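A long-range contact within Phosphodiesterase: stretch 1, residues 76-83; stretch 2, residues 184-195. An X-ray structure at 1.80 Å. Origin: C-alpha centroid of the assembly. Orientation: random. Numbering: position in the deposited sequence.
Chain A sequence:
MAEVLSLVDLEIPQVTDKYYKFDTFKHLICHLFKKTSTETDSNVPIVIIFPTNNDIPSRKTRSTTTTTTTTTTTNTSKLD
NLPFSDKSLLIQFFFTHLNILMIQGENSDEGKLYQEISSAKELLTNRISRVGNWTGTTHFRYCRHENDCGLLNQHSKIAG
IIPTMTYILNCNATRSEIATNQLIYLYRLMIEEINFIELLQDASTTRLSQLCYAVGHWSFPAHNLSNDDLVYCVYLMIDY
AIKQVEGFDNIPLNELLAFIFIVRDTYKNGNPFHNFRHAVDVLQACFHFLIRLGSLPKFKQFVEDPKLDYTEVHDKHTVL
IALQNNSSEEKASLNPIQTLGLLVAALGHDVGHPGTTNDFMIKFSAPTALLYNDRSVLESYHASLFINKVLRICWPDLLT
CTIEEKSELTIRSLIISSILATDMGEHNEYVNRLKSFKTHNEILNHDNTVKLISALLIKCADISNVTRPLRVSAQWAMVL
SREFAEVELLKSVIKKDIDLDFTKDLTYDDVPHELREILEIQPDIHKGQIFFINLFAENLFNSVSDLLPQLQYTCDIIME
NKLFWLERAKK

Stretch 1 76-83: TSKLDNLP
Stretch 2 184-195: IYLYRLMIEEIN

A compact turn, residues 76-83, rests against the last turns of a helix that runs from before Ile184 through Glu193. Stretch 2 carries regular backbone bonds, from Arg188 N to Ile184 O (2.9 Å) through to Ile194 N to Met190 O (2.7 Å); Ile194, at phi/psi -101/134, then leaves helical geometry. Stretch 1 is less regular. Ser77 is extended (-71/124), and Lys78, Leu79 and Asp80 have helical phi/psi. Its firmest backbone bond is Asn81 N to Ser77 O at 3.1 Å; those from Asn81 N to Lys78 O and from Leu82 N to Leu79 O, both 3.3 Å, are weak, the latter closing a type I beta turn from Leu79 to Leu82. Asn81 (-94/9) leaves the helical run, Leu82 (-62/143) is extended, and Pro83 stands at the N-cap of the next helix. The CA atoms of Leu79 and Leu189 are the nearest across the contact, 6.7 Å apart; the contacts run in opposite order along the two chains, Ser77 meeting Glu193 and Leu82 meeting Tyr185 and Leu186. In all, 430 Å² is buried.

The polar part of the contact centres on Glu193. Its CB points toward stretch 1; chi1 m and chi2 t extend the carboxylate to Ser77 and Leu79, and chi3 of 39° sets how its two oxygens face them. Ser77, with chi1 t, donates from OG to Glu193 OE1 in a very short hydrogen bond of 2.5 Å, while Leu79 N donates to Glu193 OE2 at 2.7 Å with an angle of 154°. Glutamate suits this place because its two oxygens can accept from a hydroxyl and a backbone amide at once. Ser77 OG also accepts from Asp80 N at 2.9 Å and 173°, so a small hydroxyl side chain links the turn's backbone to the carboxylate.

Beside the carboxylate lies an apolar cluster. Leu79 is buried; its chi1 of -90° and chi2 of 180° bring CD2 to 4.2 Å from both Leu189 CD2 and CG of Met190 (m, t, m), and CD1 to 4.4 Å from CD1 of Ile194 (m, t). Leu189 points toward the turn with an unusual conformation, chi1 off-well at -137° and chi2 p, which places its CD2 3.8 Å from Leu82 CD2 and its CD1 3.9 Å from Lys78 CB. Lys78 thus lends its aliphatic base to the packing, while its m, t, t, t chain extends the charged amine to an exposed position.

Leu82, chi1 m and chi2 t, points toward the helix. Its CD1 lies 3.6 Å from CD2 of Leu186, itself m, t, and its CD2 approaches Tyr185 CE1 obliquely at 4.4 Å. Tyr185, exposed, with chi1 t and chi2 of -107°, brings its ring nearer the turn than its sideways CB would suggest. Branched leucine ends suit this interface because their methyls can touch several neighbours without leaving polar atoms unsatisfied.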

ATOM      1  N   THR A  76      32.322  12.295  -7.829  1.00 61.43           N
ATOM      2  CA  THR A  76      32.438  10.914  -8.286  1.00 59.40           C
ATOM      3  C   THR A  76      31.050  10.303  -8.587  1.00 54.57           C
ATOM      4  O   THR A  76      30.959   9.261  -9.231  1.00 56.82           O
ATOM      5  CB  THR A  76      33.175  10.045  -7.237  1.00 61.43           C
ATOM      6  OG1 THR A  76      33.537   8.785  -7.816  1.00 59.81           O
ATOM      7  CG2 THR A  76      32.306   9.801  -5.987  1.00 63.27           C
ATOM      8  N   SER A  77      29.982  10.960  -8.135  1.00 48.47           N
ATOM      9  CA  SER A  77      28.636  10.381  -8.179  1.00 43.48           C
ATOM     10  C   SER A  77      28.027  10.268  -9.574  1.00 39.25           C
ATOM     11  O   SER A  77      27.865  11.264 -10.286  1.00 36.43           O
ATOM     12  CB  SER A  77      27.680  11.190  -7.295  1.00 44.16           C
ATOM     13  OG  SER A  77      26.332  10.886  -7.620  1.00 43.67           O
ATOM     14  N   LYS A  78      27.638   9.051  -9.936  1.00 38.17           N
ATOM     15  CA  LYS A  78      26.919   8.824 -11.187  1.00 37.46           C
ATOM     16  C   LYS A  78      25.532   9.484 -11.178  1.00 35.02           C
ATOM     17  O   LYS A  78      25.099  10.033 -12.188  1.00 33.60           O
ATOM     18  CB  LYS A  78      26.825   7.327 -11.475  1.00 40.06           C
ATOM     19  CG  LYS A  78      28.158   6.752 -11.933  1.00 43.56           C
ATOM     20  CD  LYS A  78      28.122   5.242 -12.083  1.00 46.90           C
ATOM     21  CE  LYS A  78      29.378   4.748 -12.782  1.00 48.61           C
ATOM     22  NZ  LYS A  78      29.311   3.296 -13.101  1.00 51.63           N
ATOM     23  N   LEU A  79      24.851   9.466 -10.034  1.00 33.88           N
ATOM     24  CA  LEU A  79      23.542  10.132  -9.929  1.00 32.65           C
ATOM     25  C   LEU A  79      23.660  11.619 -10.196  1.00 31.12           C
ATOM     26  O   LEU A  79      22.903  12.189 -10.985  1.00 31.71           O
ATOM     27  CB  LEU A  79      22.918   9.937  -8.537  1.00 32.85           C
ATOM     28  CG  LEU A  79      22.017   8.735  -8.284  1.00 33.77           C
ATOM     29  CD1 LEU A  79      21.547   8.788  -6.838  1.00 33.53           C
ATOM     30  CD2 LEU A  79      20.840   8.691  -9.251  1.00 33.18           C
ATOM     31  N   ASP A  80      24.617  12.250  -9.521  1.00 31.21           N
ATOM     32  CA  ASP A  80      24.820  13.691  -9.629  1.00 33.30           C
ATOM     33  C   ASP A  80      25.242  14.110 -11.047  1.00 34.17           C
ATOM     34  O   ASP A  80      24.891  15.194 -11.504  1.00 33.98           O
ATOM     35  CB  ASP A  80      25.855  14.159  -8.595  1.00 34.43           C
ATOM     36  CG  ASP A  80      25.376  13.966  -7.137  1.00 36.47           C
ATOM     37  OD1 ASP A  80      24.155  13.782  -6.888  1.00 33.78           O
ATOM     38  OD2 ASP A  80      26.236  14.005  -6.229  1.00 36.88           O
ATOM     39  N   ASN A  81      25.954  13.223 -11.740  1.00 35.30           N
ATOM     40  CA  ASN A  81      26.462  13.498 -13.085  1.00 37.46           C
ATOM     41  C   ASN A  81      25.573  13.037 -14.243  1.00 36.70           C
ATOM     42  O   ASN A  81      26.003  13.093 -15.402  1.00 36.19           O
ATOM     43  CB  ASN A  81      27.866  12.893 -13.220  1.00 38.73           C
ATOM     44  CG  ASN A  81      28.882  13.603 -12.339  1.00 42.18           C
ATOM     45  OD1 ASN A  81      28.990  14.833 -12.370  1.00 44.82           O
ATOM     46  ND2 ASN A  81      29.627  12.838 -11.544  1.00 43.81           N
ATOM     47  N   LEU A  82      24.338  12.601 -13.954  1.00 33.55           N
ATOM     48  CA  LEU A  82      23.413  12.183 -15.010  1.00 31.83           C
ATOM     49  C   LEU A  82      23.099  13.331 -15.949  1.00 31.22           C
ATOM     50  O   LEU A  82      22.942  14.457 -15.504  1.00 31.94           O
ATOM     51  CB  LEU A  82      22.077  11.696 -14.427  1.00 30.22           C
ATOM     52  CG  LEU A  82      22.056  10.358 -13.700  1.00 29.86           C
ATOM     53  CD1 LEU A  82      20.702  10.216 -13.008  1.00 30.73           C
ATOM     54  CD2 LEU A  82      22.321   9.172 -14.627  1.00 29.90           C
ATOM     55  N   PRO A  83      22.951  13.042 -17.252  1.00 33.35           N
ATOM     56  CA  PRO A  83      22.414  14.075 -18.131  1.00 33.51           C
ATOM     57  C   PRO A  83      21.023  14.499 -17.666  1.00 34.64           C
ATOM     58  O   PRO A  83      20.339  13.734 -16.963  1.00 32.05           O
ATOM     59  CB  PRO A  83      22.321  13.390 -19.503  1.00 34.38           C
ATOM     60  CG  PRO A  83      22.973  12.064 -19.370  1.00 34.83           C
ATOM     61  CD  PRO A  83      23.073  11.735 -17.916  1.00 34.29           C
ATOM     62  N   ILE A 184      15.335   0.835 -14.974  1.00 23.97           N
ATOM     63  CA  ILE A 184      15.997  -0.209 -14.190  1.00 24.67           C
ATOM     64  C   ILE A 184      17.413   0.244 -13.832  1.00 25.18           C
ATOM     65  O   ILE A 184      17.885   0.043 -12.708  1.00 23.87           O
ATOM     66  CB  ILE A 184      16.025  -1.569 -14.939  1.00 26.02           C
ATOM     67  CG1 ILE A 184      14.615  -2.167 -15.019  1.00 25.94           C
ATOM     68  CG2 ILE A 184      16.939  -2.571 -14.239  1.00 26.50           C
ATOM     69  CD1 ILE A 184      14.473  -3.372 -15.923  1.00 26.01           C
ATOM     70  N   TYR A 185      18.079   0.865 -14.800  1.00 26.42           N
ATOM     71  CA  TYR A 185      19.426   1.388 -14.617  1.00 27.58           C
ATOM     72  C   TYR A 185      19.463   2.471 -13.535  1.00 25.96           C
ATOM     73  O   TYR A 185      20.328   2.470 -12.670  1.00 25.99           O
ATOM     74  CB  TYR A 185      19.944   1.938 -15.948  1.00 29.18           C
ATOM     75  CG  TYR A 185      21.182   2.789 -15.807  1.00 33.01           C
ATOM     76  CD1 TYR A 185      21.124   4.170 -15.949  1.00 34.69           C
ATOM     77  CD2 TYR A 185      22.413   2.207 -15.535  1.00 36.74           C
ATOM     78  CE1 TYR A 185      22.261   4.951 -15.817  1.00 38.38           C
ATOM     79  CE2 TYR A 185      23.554   2.976 -15.404  1.00 39.00           C
ATOM     80  CZ  TYR A 185      23.475   4.343 -15.545  1.00 39.64           C
ATOM     81  OH  TYR A 185      24.623   5.093 -15.411  1.00 46.42           O
ATOM     82  N   LEU A 186      18.492   3.375 -13.583  1.00 26.03           N
ATOM     83  CA  LEU A 186      18.386   4.449 -12.598  1.00 25.89           C
ATOM     84  C   LEU A 186      18.002   3.908 -11.223  1.00 24.42           C
ATOM     85  O   LEU A 186      18.480   4.403 -10.217  1.00 25.16           O
ATOM     86  CB  LEU A 186      17.394   5.507 -13.080  1.00 25.87           C
ATOM     87  CG  LEU A 186      17.781   6.290 -14.340  1.00 26.78           C
ATOM     88  CD1 LEU A 186      16.621   7.106 -14.886  1.00 27.18           C
ATOM     89  CD2 LEU A 186      18.968   7.195 -14.073  1.00 27.63           C
ATOM     90  N   TYR A 187      17.158   2.881 -11.182  1.00 24.37           N
ATOM     91  CA  TYR A 187      16.811   2.225  -9.926  1.00 24.61           C
ATOM     92  C   TYR A 187      18.072   1.648  -9.275  1.00 25.67           C
ATOM     93  O   TYR A 187      18.349   1.878  -8.093  1.00 24.32           O
ATOM     94  CB  TYR A 187      15.793   1.127 -10.182  1.00 24.53           C
ATOM     95  CG  TYR A 187      15.455   0.290  -8.973  1.00 23.83           C
ATOM     96  CD1 TYR A 187      14.877   0.867  -7.844  1.00 24.70           C
ATOM     97  CD2 TYR A 187      15.682  -1.078  -8.968  1.00 24.49           C
ATOM     98  CE1 TYR A 187      14.561   0.096  -6.736  1.00 25.09           C
ATOM     99  CE2 TYR A 187      15.367  -1.848  -7.873  1.00 24.53           C
ATOM    100  CZ  TYR A 187      14.808  -1.255  -6.759  1.00 25.66           C
ATOM    101  OH  TYR A 187      14.498  -2.034  -5.671  1.00 28.92           O
ATOM    102  N   ARG A 188      18.865   0.939 -10.074  1.00 26.79           N
ATOM    103  CA  ARG A 188      20.079   0.308  -9.561  1.00 27.39           C
ATOM    104  C   ARG A 188      21.125   1.338  -9.120  1.00 27.91           C
ATOM    105  O   ARG A 188      21.840   1.123  -8.144  1.00 28.53           O
ATOM    106  CB  ARG A 188      20.645  -0.666 -10.601  1.00 28.75           C
ATOM    107  CG  ARG A 188      19.722  -1.836 -10.910  1.00 30.59           C
ATOM    108  CD  ARG A 188      19.666  -2.841  -9.768  1.00 32.33           C
ATOM    109  NE  ARG A 188      18.460  -3.667  -9.802  1.00 34.54           N
ATOM    110  CZ  ARG A 188      18.128  -4.553  -8.865  1.00 35.36           C
ATOM    111  NH1 ARG A 188      18.918  -4.752  -7.817  1.00 37.19           N
ATOM    112  NH2 ARG A 188      17.003  -5.253  -8.971  1.00 35.47           N
ATOM    113  N   LEU A 189      21.172   2.471  -9.813  1.00 28.90           N
ATOM    114  CA  LEU A 189      22.054   3.577  -9.451  1.00 29.69           C
ATOM    115  C   LEU A 189      21.695   4.104  -8.064  1.00 29.39           C
ATOM    116  O   LEU A 189      22.569   4.344  -7.234  1.00 28.16           O
ATOM    117  CB  LEU A 189      21.954   4.697 -10.491  1.00 31.64           C
ATOM    118  CG  LEU A 189      23.208   5.402 -10.982  1.00 34.35           C
ATOM    119  CD1 LEU A 189      24.268   4.400 -11.461  1.00 35.62           C
ATOM    120  CD2 LEU A 189      22.828   6.340 -12.112  1.00 34.26           C
ATOM    121  N   MET A 190      20.402   4.270  -7.800  1.00 27.11           N
ATOM    122  CA  MET A 190      19.981   4.717  -6.471  1.00 26.32           C
ATOM    123  C   MET A 190      20.353   3.729  -5.374  1.00 24.97           C
ATOM    124  O   MET A 190      20.748   4.147  -4.292  1.00 26.60           O
ATOM    125  CB  MET A 190      18.481   5.006  -6.442  1.00 25.33           C
ATOM    126  CG  MET A 190      18.135   6.265  -7.201  1.00 25.56           C
ATOM    127  SD  MET A 190      16.407   6.744  -7.045  1.00 25.67           S
ATOM    128  CE  MET A 190      15.626   5.497  -8.076  1.00 26.84           C
ATOM    129  N   ILE A 191      20.245   2.431  -5.643  1.00 25.03           N
ATOM    130  CA  ILE A 191      20.619   1.405  -4.666  1.00 26.50           C
ATOM    131  C   ILE A 191      22.113   1.508  -4.357  1.00 28.52           C
ATOM    132  O   ILE A 191      22.532   1.363  -3.207  1.00 27.77           O
ATOM    133  CB  ILE A 191      20.275   0.000  -5.173  1.00 26.61           C
ATOM    134  CG1 ILE A 191      18.748  -0.190  -5.142  1.00 26.12           C
ATOM    135  CG2 ILE A 191      20.964  -1.078  -4.342  1.00 27.46           C
ATOM    136  CD1 ILE A 191      18.238  -1.316  -6.014  1.00 26.82           C
ATOM    137  N   GLU A 192      22.885   1.788  -5.400  1.00 29.24           N
ATOM    138  CA  GLU A 192      24.337   1.901  -5.306  1.00 31.88           C
ATOM    139  C   GLU A 192      24.768   3.116  -4.486  1.00 30.93           C
ATOM    140  O   GLU A 192      25.696   3.024  -3.674  1.00 30.11           O
ATOM    141  CB  GLU A 192      24.920   1.987  -6.717  1.00 35.53           C
ATOM    142  CG  GLU A 192      26.384   1.611  -6.823  1.00 39.77           C
ATOM    143  CD  GLU A 192      26.940   1.839  -8.218  1.00 42.95           C
ATOM    144  OE1 GLU A 192      28.127   2.207  -8.324  1.00 47.62           O
ATOM    145  OE2 GLU A 192      26.193   1.671  -9.206  1.00 44.10           O
ATOM    146  N   GLU A 193      24.083   4.245  -4.671  1.00 28.93           N
ATOM    147  CA  GLU A 193      24.485   5.507  -4.031  1.00 30.12           C
ATOM    148  C   GLU A 193      23.712   5.932  -2.785  1.00 30.02           C
ATOM    149  O   GLU A 193      24.239   6.687  -1.971  1.00 30.22           O
ATOM    150  CB  GLU A 193      24.435   6.634  -5.048  1.00 33.26           C
ATOM    151  CG  GLU A 193      25.403   6.421  -6.206  1.00 36.24           C
ATOM    152  CD  GLU A 193      25.589   7.667  -7.047  1.00 38.69           C
ATOM    153  OE1 GLU A 193      25.647   8.785  -6.489  1.00 43.27           O
ATOM    154  OE2 GLU A 193      25.680   7.531  -8.278  1.00 45.69           O
ATOM    155  N   ILE A 194      22.472   5.480  -2.630  1.00 27.81           N
ATOM    156  CA  ILE A 194      21.668   5.893  -1.471  1.00 26.71           C
ATOM    157  C   ILE A 194      21.654   4.808  -0.418  1.00 25.75           C
ATOM    158  O   ILE A 194      21.463   3.640  -0.738  1.00 26.85           O
ATOM    159  CB  ILE A 194      20.224   6.240  -1.881  1.00 26.36           C
ATOM    160  CG1 ILE A 194      20.254   7.445  -2.817  1.00 26.58           C
ATOM    161  CG2 ILE A 194      19.360   6.508  -0.645  1.00 25.78           C
ATOM    162  CD1 ILE A 194      18.927   7.806  -3.435  1.00 26.43           C
ATOM    163  N   ASN A 195      21.866   5.208   0.836  1.00 26.54           N
ATOM    164  CA  ASN A 195      21.784   4.311   1.980  1.00 27.96           C
ATOM    165  C   ASN A 195      20.382   4.440   2.590  1.00 26.65           C
ATOM    166  O   ASN A 195      20.124   5.313   3.408  1.00 26.50           O
ATOM    167  CB  ASN A 195      22.871   4.653   3.011  1.00 30.79           C
ATOM    168  CG  ASN A 195      23.166   3.501   3.955  1.00 34.08           C
ATOM    169  OD1 ASN A 195      22.892   2.344   3.643  1.00 38.36           O
ATOM    170  ND2 ASN A 195      23.730   3.811   5.114  1.00 35.53           N
TER